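Local coordinates for CMP/dCMP-type deaminase domain-containing protein (Aspergillus oryzae RIB40, PDB 7DRY) that is a zinc-dependent deaminase with the cytidine deaminase fold, probably removing an amino group from a pyrimidine intermediate of riboflavin biosynthesis, at residues A[17-22]-A[51-56]; A[99-104]-A[128-133]; A[133-138]-A[155-160]. All blocks are in the same frame, centred on the assembly; numbering follows the deposited sequence. Where two conformers were deposited one is given.

Overall arrangement
The three contacts illustrate how chemistry follows position around a single sheet. Interaction 2 is the core contact: all five touching residues are buried, about 5 Å separates its centre from that of the chain, and its contacts are mainly apolar, beside a zinc ligand. Interaction 3, a surface contact centred about 4 Å from it, shares Gly133 and moves outward to the edge strand 156-159, where a lysine chain and a bridging water take part. Interaction 1 lies on the opposite side of the chain's centre from interaction 3, at the end of the other outermost strand, 46-52; partly buried, it mixes ring packing with a direct hydrogen bond and a water bridge.

Interaction 1 of 3, residues A[17-22]-A[51-56]; sequences EKSPPR and GYTMEL. With SO4 (sulfate ion), chain D.
Lys18 and Ser19 pack against Tyr52 and Thr53 in a partly buried contact between a loop and a strand end, where the loop after helix 5-16 lies against the end of edge strand 46-52. Lys18 presents CB to the ring, 3.6 Å from the Tyr52 ring centroid and 14° off its normal, a CH-pi contact. Glu55 CB covers the opposite face, so the phenol is sandwiched between two methylenes. Its hydroxyl is tied back by a water lying 2.8 Å from Tyr52 OH and donating to Lys18 O. The lysine chain runs extended across the ring at about a right angle, and Lys18 NZ donates at 2.6 Å to O3 of a sulfate probably from the crystallisation liquor.

In this cytidine deaminase fold the strand ends in a type II turn from Tyr52 to Glu55, and Ser19 grips its first corner. Ser19 OG, anti to the backbone N (chi1 179°), donates to Thr53 O at 2.7 Å from above the carbonyl plane, 49° out of it. Thr53 OG1 is held separately by Phe26 O and Val28 N, and its side chain lies about 5 Å from that of the zinc ligand His61. Pro20 CD rests 4.1 Å from Met54 CB.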
loop_
_atom_site.group_PDB
_atom_site.type_symbol
_atom_site.label_atom_id
_atom_site.label_comp_id
_atom_site.label_asym_id
_atom_site.label_seq_id
_atom_site.Cartn_x
_atom_site.Cartn_y
_atom_site.Cartn_z
ATOM N N GLU A 17 5.683 -11.486 2.126
ATOM C CA GLU A 17 6.649 -12.562 2.299
ATOM C C GLU A 17 7.154 -13.114 0.976
ATOM O O GLU A 17 8.168 -13.825 0.966
ATOM C CB GLU A 17 6.029 -13.652 3.179
ATOM C CG GLU A 17 5.760 -13.132 4.577
ATOM C CD GLU A 17 4.884 -14.030 5.401
ATOM O OE1 GLU A 17 4.455 -15.075 4.888
ATOM O OE2 GLU A 17 4.631 -13.675 6.572
ATOM N N LYS A 18 6.492 -12.784 -0.131
ATOM C CA LYS A 18 6.995 -13.142 -1.446
ATOM C C LYS A 18 8.156 -12.254 -1.870
ATOM O O LYS A 18 8.889 -12.622 -2.792
ATOM C CB LYS A 18 5.861 -13.060 -2.477
ATOM C CG LYS A 18 4.675 -13.999 -2.179
ATOM C CD LYS A 18 3.685 -14.001 -3.339
ATOM C CE LYS A 18 2.396 -14.750 -2.980
ATOM N NZ LYS A 18 1.478 -14.900 -4.156
ATOM N N SER A 19 8.339 -11.114 -1.216
ATOM C CA SER A 19 9.392 -10.189 -1.607
ATOM C C SER A 19 10.753 -10.735 -1.187
ATOM O O SER A 19 10.891 -11.290 -0.092
ATOM C CB SER A 19 9.166 -8.842 -0.924
ATOM O OG SER A 19 10.188 -7.916 -1.265
ATOM N N PRO A 20 11.775 -10.591 -2.028
ATOM C CA PRO A 20 13.115 -11.057 -1.663
ATOM C C PRO A 20 13.684 -10.205 -0.543
ATOM O O PRO A 20 13.658 -8.967 -0.620
ATOM C CB PRO A 20 13.919 -10.854 -2.958
ATOM C CG PRO A 20 13.186 -9.773 -3.689
ATOM C CD PRO A 20 11.732 -9.996 -3.374
ATOM N N PRO A 21 14.175 -10.825 0.529
ATOM C CA PRO A 21 14.845 -10.041 1.575
ATOM C C PRO A 21 16.141 -9.457 1.036
ATOM O O PRO A 21 16.956 -10.163 0.442
ATOM C CB PRO A 21 15.109 -11.069 2.683
ATOM C CG PRO A 21 14.133 -12.184 2.410
ATOM C CD PRO A 21 14.014 -12.234 0.916
ATOM N N ARG A 22 16.306 -8.157 1.217
ATOM C CA ARG A 22 17.496 -7.435 0.802
ATOM C C ARG A 22 17.929 -6.532 1.945
ATOM O O ARG A 22 17.120 -6.181 2.811
ATOM C CB ARG A 22 17.208 -6.586 -0.445
ATOM C CG ARG A 22 16.836 -7.391 -1.684
ATOM C CD ARG A 22 18.074 -7.941 -2.378
ATOM N NE ARG A 22 17.749 -8.607 -3.636
ATOM C CZ ARG A 22 17.522 -9.913 -3.757
ATOM N NH1 ARG A 22 17.233 -10.431 -4.944
ATOM N NH2 ARG A 22 17.583 -10.701 -2.691
ATOM N N GLY A 51 -0.128 -6.560 -5.005
ATOM C CA GLY A 51 1.286 -6.399 -5.323
ATOM C C GLY A 51 2.133 -6.483 -4.074
ATOM O O GLY A 51 1.637 -6.436 -2.946
ATOM N N TYR A 52 3.440 -6.633 -4.287
ATOM C CA TYR A 52 4.374 -6.670 -3.172
ATOM C C TYR A 52 5.717 -6.085 -3.594
ATOM O O TYR A 52 6.021 -5.964 -4.783
ATOM C CB TYR A 52 4.539 -8.093 -2.615
ATOM C CG TYR A 52 4.989 -9.120 -3.623
ATOM C CD1 TYR A 52 4.072 -9.849 -4.369
ATOM C CD2 TYR A 52 6.339 -9.381 -3.808
ATOM C CE1 TYR A 52 4.502 -10.799 -5.284
ATOM C CE2 TYR A 52 6.772 -10.321 -4.723
ATOM C CZ TYR A 52 5.838 -11.025 -5.459
ATOM O OH TYR A 52 6.266 -11.978 -6.364
ATOM N N THR A 53 6.518 -5.717 -2.594
ATOM C CA THR A 53 7.796 -5.063 -2.854
ATOM C C THR A 53 8.661 -5.922 -3.771
ATOM O O THR A 53 8.862 -7.112 -3.521
ATOM C CB THR A 53 8.522 -4.878 -1.524
ATOM O OG1 THR A 53 7.734 -4.047 -0.662
ATOM C CG2 THR A 53 9.902 -4.251 -1.735
ATOM N N MET A 54 9.188 -5.314 -4.829
ATOM C CA MET A 54 10.146 -5.950 -5.729
ATOM C C MET A 54 9.556 -7.123 -6.493
ATOM O O MET A 54 10.294 -7.951 -7.035
ATOM C CB MET A 54 11.471 -6.302 -5.041
ATOM C CG MET A 54 12.277 -5.041 -4.738
ATOM S SD MET A 54 13.749 -5.358 -3.766
ATOM C CE MET A 54 14.519 -3.739 -3.779
ATOM N N GLU A 55 8.227 -7.194 -6.557
ATOM C CA GLU A 55 7.576 -8.125 -7.468
ATOM C C GLU A 55 7.976 -7.813 -8.897
ATOM O O GLU A 55 8.279 -8.715 -9.681
ATOM C CB GLU A 55 6.064 -7.990 -7.292
ATOM C CG GLU A 55 5.211 -8.920 -8.153
ATOM C CD GLU A 55 3.731 -8.696 -7.914
ATOM O OE1 GLU A 55 3.379 -7.647 -7.341
ATOM O OE2 GLU A 55 2.929 -9.576 -8.290
ATOM N N LEU A 56 7.984 -6.537 -9.252
ATOM C CA LEU A 56 8.435 -6.108 -10.563
ATOM C C LEU A 56 9.895 -5.682 -10.484
ATOM O O LEU A 56 10.356 -5.178 -9.455
ATOM C CB LEU A 56 7.558 -4.955 -11.058
ATOM C CG LEU A 56 6.077 -5.346 -10.998
ATOM C CD1 LEU A 56 5.183 -4.208 -11.440
ATOM C CD2 LEU A 56 5.807 -6.612 -11.828
HETATM S S SO4 D . 3.239 -16.909 -6.742
HETATM O O1 SO4 D . 2.526 -16.550 -7.965
HETATM O O2 SO4 D . 3.848 -18.226 -6.906
HETATM O O3 SO4 D . 2.305 -16.944 -5.620
HETATM O O4 SO4 D . 4.281 -15.922 -6.475
HETATM O O HOH W 1 8.334 -13.477 -5.238
#

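Interaction 2 of 3, residues A[99-104]-A[128-133]; sequences MEPCGK and QKIYFG. With ZN (zinc ion), chain B.
The Pro101-Cys102 pair opens the zinc-binding PC...C motif of the cytidine deaminase fold, and Pro101, with Glu100 before it, packs on Ile130 and Phe132 of strand 127-132, next to the edge strand 156-159. The metal hangs directly from this loop: Cys102 SG binds zinc at 2.2 Å, His61 and Cys112 supply the other protein ligands, and a water completes the coordination at 2.5 Å from the zinc ion. Pro101 approaches the side chains of both Cys112 and Glu63, the latter part of the family's His-Ala-Glu signature, so the proline lies between the metal site and the strand.

The packing is buried and made by carbon contacts, the backbone carbonyl Met99 O also lying against Phe132 CB. Phe132 CG sits between the backbone N and the carbonyl carbon (chi1 53°), and the ring lies against the loop backbone. Glu100 CA stands over one face, 3.9 Å from the Phe132 ring centroid and displaced toward the rim, in a CH-pi contact. The glutamate chain then continues alongside the ring in the same direction, its carboxylate plane within 16° of the ring plane, with Glu100 CB 3.9 Å from Phe132 CE1. Beyond the ring Glu100 OE2 accepts from Cys147 N of helix 145-152. Pro101 CD rests against both strand side chains at once, 4.0 Å from Phe132 CD2 and 4.0 Å from Ile130 CG2.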
loop_
_atom_site.group_PDB
_atom_site.type_symbol
_atom_site.label_atom_id
_atom_site.label_comp_id
_atom_site.label_asym_id
_atom_site.label_seq_id
_atom_site.Cartn_x
_atom_site.Cartn_y
_atom_site.Cartn_z
ATOM N N MET A 99 2.399 -1.361 5.527
ATOM C CA MET A 99 3.011 -0.160 6.082
ATOM C C MET A 99 2.431 1.090 5.431
ATOM O O MET A 99 1.901 1.044 4.319
ATOM C CB MET A 99 4.533 -0.199 5.889
ATOM C CG MET A 99 5.205 -1.413 6.540
ATOM S SD MET A 99 6.995 -1.354 6.506
ATOM C CE MET A 99 7.337 -0.104 7.755
ATOM N N GLU A 100 2.526 2.210 6.152
ATOM C CA GLU A 100 2.044 3.494 5.661
ATOM C C GLU A 100 2.650 3.788 4.285
ATOM O O GLU A 100 3.860 3.623 4.105
ATOM C CB GLU A 100 2.491 4.586 6.639
ATOM C CG GLU A 100 2.177 6.002 6.199
ATOM C CD GLU A 100 2.858 7.034 7.076
ATOM O OE1 GLU A 100 3.572 6.636 8.015
ATOM O OE2 GLU A 100 2.694 8.244 6.822
ATOM N N PRO A 101 1.852 4.214 3.305
ATOM C CA PRO A 101 2.433 4.572 1.999
ATOM C C PRO A 101 3.428 5.719 2.111
ATOM O O PRO A 101 3.197 6.705 2.816
ATOM C CB PRO A 101 1.212 4.975 1.158
ATOM C CG PRO A 101 0.089 5.150 2.136
ATOM C CD PRO A 101 0.381 4.265 3.298
ATOM N N CYS A 102 4.538 5.587 1.396
ATOM C CA CYS A 102 5.602 6.569 1.512
ATOM C C CYS A 102 5.249 7.870 0.799
ATOM O O CYS A 102 4.556 7.889 -0.228
ATOM C CB CYS A 102 6.931 6.018 0.982
ATOM S SG CYS A 102 6.985 5.593 -0.807
ATOM N N GLY A 103 5.742 8.966 1.364
ATOM C CA GLY A 103 5.585 10.267 0.746
ATOM C C GLY A 103 6.898 10.839 0.261
ATOM O O GLY A 103 6.937 11.909 -0.354
ATOM N N LYS A 104 7.983 10.121 0.547
ATOM C CA LYS A 104 9.333 10.483 0.154
ATOM C C LYS A 104 10.102 9.182 -0.017
ATOM O O LYS A 104 9.870 8.222 0.723
ATOM C CB LYS A 104 9.999 11.346 1.234
ATOM C CG LYS A 104 11.375 11.862 0.863
ATOM C CD LYS A 104 11.678 13.185 1.555
ATOM C CE LYS A 104 13.170 13.472 1.568
ATOM N NZ LYS A 104 13.795 13.075 2.861
ATOM N N GLN A 128 -10.030 5.802 -2.711
ATOM C CA GLN A 128 -10.682 6.660 -1.731
ATOM C C GLN A 128 -10.181 6.479 -0.305
ATOM O O GLN A 128 -10.341 7.402 0.504
ATOM C CB GLN A 128 -12.207 6.466 -1.766
ATOM C CG GLN A 128 -12.856 7.216 -2.925
ATOM C CD GLN A 128 -14.344 6.954 -3.060
ATOM O OE1 GLN A 128 -14.790 6.437 -4.081
ATOM N NE2 GLN A 128 -15.121 7.322 -2.036
ATOM N N LYS A 129 -9.580 5.336 0.026
ATOM C CA LYS A 129 -9.173 5.093 1.403
ATOM C C LYS A 129 -8.013 4.109 1.421
ATOM O O LYS A 129 -7.967 3.183 0.603
ATOM C CB LYS A 129 -10.346 4.556 2.237
ATOM C CG LYS A 129 -10.033 4.409 3.715
ATOM C CD LYS A 129 -11.291 4.219 4.559
ATOM C CE LYS A 129 -10.948 4.341 6.030
ATOM N NZ LYS A 129 -12.170 4.352 6.878
ATOM N N ILE A 130 -7.083 4.328 2.358
ATOM C CA ILE A 130 -5.948 3.442 2.625
ATOM C C ILE A 130 -6.074 2.919 4.051
ATOM O O ILE A 130 -6.290 3.697 4.986
ATOM C CB ILE A 130 -4.603 4.183 2.480
ATOM C CG1 ILE A 130 -4.553 5.023 1.198
ATOM C CG2 ILE A 130 -3.447 3.196 2.539
ATOM C CD1 ILE A 130 -4.601 4.209 -0.075
ATOM N N TYR A 131 -5.924 1.609 4.220
ATOM C CA TYR A 131 -5.776 0.996 5.533
ATOM C C TYR A 131 -4.367 0.432 5.629
ATOM O O TYR A 131 -3.896 -0.204 4.688
ATOM C CB TYR A 131 -6.737 -0.180 5.692
ATOM C CG TYR A 131 -8.195 0.189 5.828
ATOM C CD1 TYR A 131 -9.005 0.290 4.711
ATOM C CD2 TYR A 131 -8.763 0.418 7.071
ATOM C CE1 TYR A 131 -10.352 0.622 4.825
ATOM C CE2 TYR A 131 -10.120 0.741 7.195
ATOM C CZ TYR A 131 -10.895 0.844 6.063
ATOM O OH TYR A 131 -12.233 1.176 6.154
ATOM N N PHE A 132 -3.693 0.656 6.761
ATOM C CA PHE A 132 -2.360 0.094 6.958
ATOM C C PHE A 132 -2.174 -0.308 8.417
ATOM O O PHE A 132 -2.957 0.080 9.288
ATOM C CB PHE A 132 -1.256 1.035 6.452
ATOM C CG PHE A 132 -1.339 2.428 7.001
ATOM C CD1 PHE A 132 -0.709 2.742 8.187
ATOM C CD2 PHE A 132 -2.025 3.427 6.325
ATOM C CE1 PHE A 132 -0.763 4.023 8.705
ATOM C CE2 PHE A 132 -2.082 4.711 6.838
ATOM C CZ PHE A 132 -1.451 5.006 8.028
ATOM N N GLY A 133 -1.115 -1.083 8.681
ATOM C CA GLY A 133 -0.929 -1.705 9.981
ATOM C C GLY A 133 0.133 -1.098 10.875
ATOM O O GLY A 133 0.160 -1.364 12.085
HETATM ZN ZN ZN B . 6.309 3.514 -1.185
HETATM O O HOH W 2 6.040 2.483 1.108
#

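Interaction 3 of 3, residues A[133-138]-A[155-160]; sequences GVKEPG and IDWQVV
Lys135 meets Val159 and Trp157 of the edge strand 156-159 with nearly the whole length of its side chain. Lys135 CB comes first, directed at the strand and 4.5 Å from Val159 CG2. A chi1 of -152° sets CG anti to the backbone N; the chain then runs extended, taking CD past the same methyl, with Lys135 CD 4.4 Å from Val159 CG2. CE then arrives at the indole, with Lys135 CE 3.8 Å from Trp157 CH2, and the ammonium follows to place Lys135 NZ 3.7 Å from that same Trp157 CH2. The approach is oblique, at the six-membered ring's outer end, and the two side chains cross at about a right angle. At the indole's other end Trp157 NE1 is hydrogen-bonded to Thr151 OG1 of helix 145-152.

This helix links strands 127-132 and 156-159, parallel neighbours, in a beta-alpha-beta unit, and the contact joins the loop leaving the first strand to the second. The loop turns sharply there, Lys135 being the centre of an inverse gamma turn. Just past the strand ends, Gly133 CA makes a CA-H...O contact of 3.5 Å with Val160 O. A water carries the connection on, donating to Gly133 O at 2.7 Å and to Val160 O at 2.6 Å.

With no direct conventional hydrogen bond between the segments, cohesion rests on loose methylene-to-methyl packing at Val159, closer methylene-to-indole contact, the water bridge and the CA-H...O contact; the nearby positive charge may add a modest attraction to the indole.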
loop_
_atom_site.group_PDB
_atom_site.type_symbol
_atom_site.label_atom_id
_atom_site.label_comp_id
_atom_site.label_asym_id
_atom_site.label_seq_id
_atom_site.Cartn_x
_atom_site.Cartn_y
_atom_site.Cartn_z
ATOM N N GLY A 133 -1.115 -1.083 8.681
ATOM C CA GLY A 133 -0.929 -1.705 9.981
ATOM C C GLY A 133 0.133 -1.098 10.875
ATOM O O GLY A 133 0.160 -1.364 12.085
ATOM N N VAL A 134 1.009 -0.272 10.303
ATOM C CA VAL A 134 2.063 0.411 11.050
ATOM C C VAL A 134 2.207 1.817 10.486
ATOM O O VAL A 134 2.319 1.991 9.268
ATOM C CB VAL A 134 3.415 -0.330 10.968
ATOM C CG1 VAL A 134 4.516 0.483 11.645
ATOM C CG2 VAL A 134 3.324 -1.712 11.592
ATOM N N LYS A 135 2.218 2.819 11.367
ATOM C CA LYS A 135 2.340 4.215 10.949
ATOM C C LYS A 135 3.808 4.598 10.749
ATOM O O LYS A 135 4.331 5.547 11.324
ATOM C CB LYS A 135 1.624 5.141 11.924
ATOM C CG LYS A 135 1.136 6.425 11.258
ATOM C CD LYS A 135 0.404 7.346 12.222
ATOM C CE LYS A 135 -0.015 8.625 11.515
ATOM N NZ LYS A 135 -0.631 9.616 12.442
ATOM N N GLU A 136 4.471 3.817 9.900
ATOM C CA GLU A 136 5.825 4.077 9.444
ATOM C C GLU A 136 5.867 3.630 7.989
ATOM O O GLU A 136 5.261 2.606 7.636
ATOM C CB GLU A 136 6.883 3.299 10.241
ATOM C CG GLU A 136 6.967 3.668 11.714
ATOM C CD GLU A 136 7.370 5.113 11.940
ATOM O OE1 GLU A 136 8.071 5.689 11.080
ATOM O OE2 GLU A 136 6.983 5.675 12.986
ATOM N N PRO A 137 6.548 4.377 7.130
ATOM C CA PRO A 137 6.607 4.011 5.714
ATOM C C PRO A 137 7.606 2.890 5.471
ATOM O O PRO A 137 8.484 2.610 6.286
ATOM C CB PRO A 137 7.085 5.302 5.044
ATOM C CG PRO A 137 7.927 5.963 6.105
ATOM C CD PRO A 137 7.243 5.649 7.410
ATOM N N GLY A 138 7.467 2.261 4.309
ATOM C CA GLY A 138 8.397 1.235 3.883
ATOM C C GLY A 138 9.650 1.823 3.277
ATOM O O GLY A 138 10.013 1.503 2.143
ATOM N N ILE A 155 -7.944 11.917 0.596
ATOM C CA ILE A 155 -7.942 10.462 0.654
ATOM C C ILE A 155 -7.969 10.062 2.120
ATOM O O ILE A 155 -7.080 10.449 2.888
ATOM C CB ILE A 155 -6.695 9.876 -0.028
ATOM C CG1 ILE A 155 -6.461 10.508 -1.400
ATOM C CG2 ILE A 155 -6.783 8.343 -0.085
ATOM C CD1 ILE A 155 -7.528 10.203 -2.399
ATOM N N ASP A 156 -8.962 9.266 2.503
ATOM C CA ASP A 156 -9.053 8.805 3.881
ATOM C C ASP A 156 -7.959 7.787 4.166
ATOM O O ASP A 156 -7.483 7.087 3.273
ATOM C CB ASP A 156 -10.399 8.124 4.132
ATOM C CG ASP A 156 -11.574 9.084 4.100
ATOM O OD1 ASP A 156 -11.365 10.313 4.114
ATOM O OD2 ASP A 156 -12.718 8.590 4.064
ATOM N N TRP A 157 -7.577 7.688 5.435
ATOM C CA TRP A 157 -6.696 6.606 5.845
ATOM C C TRP A 157 -7.022 6.199 7.273
ATOM O O TRP A 157 -7.592 6.967 8.051
ATOM C CB TRP A 157 -5.210 6.961 5.676
ATOM C CG TRP A 157 -4.814 8.220 6.360
ATOM C CD1 TRP A 157 -4.788 9.471 5.818
ATOM C CD2 TRP A 157 -4.384 8.360 7.720
ATOM N NE1 TRP A 157 -4.365 10.382 6.753
ATOM C CE2 TRP A 157 -4.111 9.729 7.931
ATOM C CE3 TRP A 157 -4.196 7.462 8.776
ATOM C CZ2 TRP A 157 -3.666 10.224 9.157
ATOM C CZ3 TRP A 157 -3.757 7.957 9.998
ATOM C CH2 TRP A 157 -3.497 9.326 10.176
ATOM N N GLN A 158 -6.636 4.966 7.610
ATOM C CA GLN A 158 -6.955 4.398 8.911
ATOM C C GLN A 158 -5.870 3.400 9.285
ATOM O O GLN A 158 -5.515 2.534 8.478
ATOM C CB GLN A 158 -8.302 3.678 8.847
ATOM C CG GLN A 158 -8.763 3.089 10.158
ATOM C CD GLN A 158 -10.237 2.750 10.129
ATOM O OE1 GLN A 158 -11.044 3.482 9.551
ATOM N NE2 GLN A 158 -10.597 1.630 10.738
ATOM N N VAL A 159 -5.347 3.525 10.501
ATOM C CA VAL A 159 -4.422 2.534 11.033
ATOM C C VAL A 159 -5.225 1.405 11.661
ATOM O O VAL A 159 -6.169 1.647 12.426
ATOM C CB VAL A 159 -3.472 3.168 12.059
ATOM C CG1 VAL A 159 -2.416 2.161 12.474
ATOM C CG2 VAL A 159 -2.822 4.412 11.483
ATOM N N VAL A 160 -4.847 0.171 11.346
ATOM C CA VAL A 160 -5.464 -1.025 11.906
ATOM C C VAL A 160 -4.440 -1.646 12.839
ATOM O O VAL A 160 -3.392 -2.129 12.389
ATOM C CB VAL A 160 -5.866 -2.011 10.805
ATOM C CG1 VAL A 160 -6.525 -3.250 11.410
ATOM C CG2 VAL A 160 -6.780 -1.333 9.786
HETATM O O HOH W 3 -1.261 -3.523 12.878
#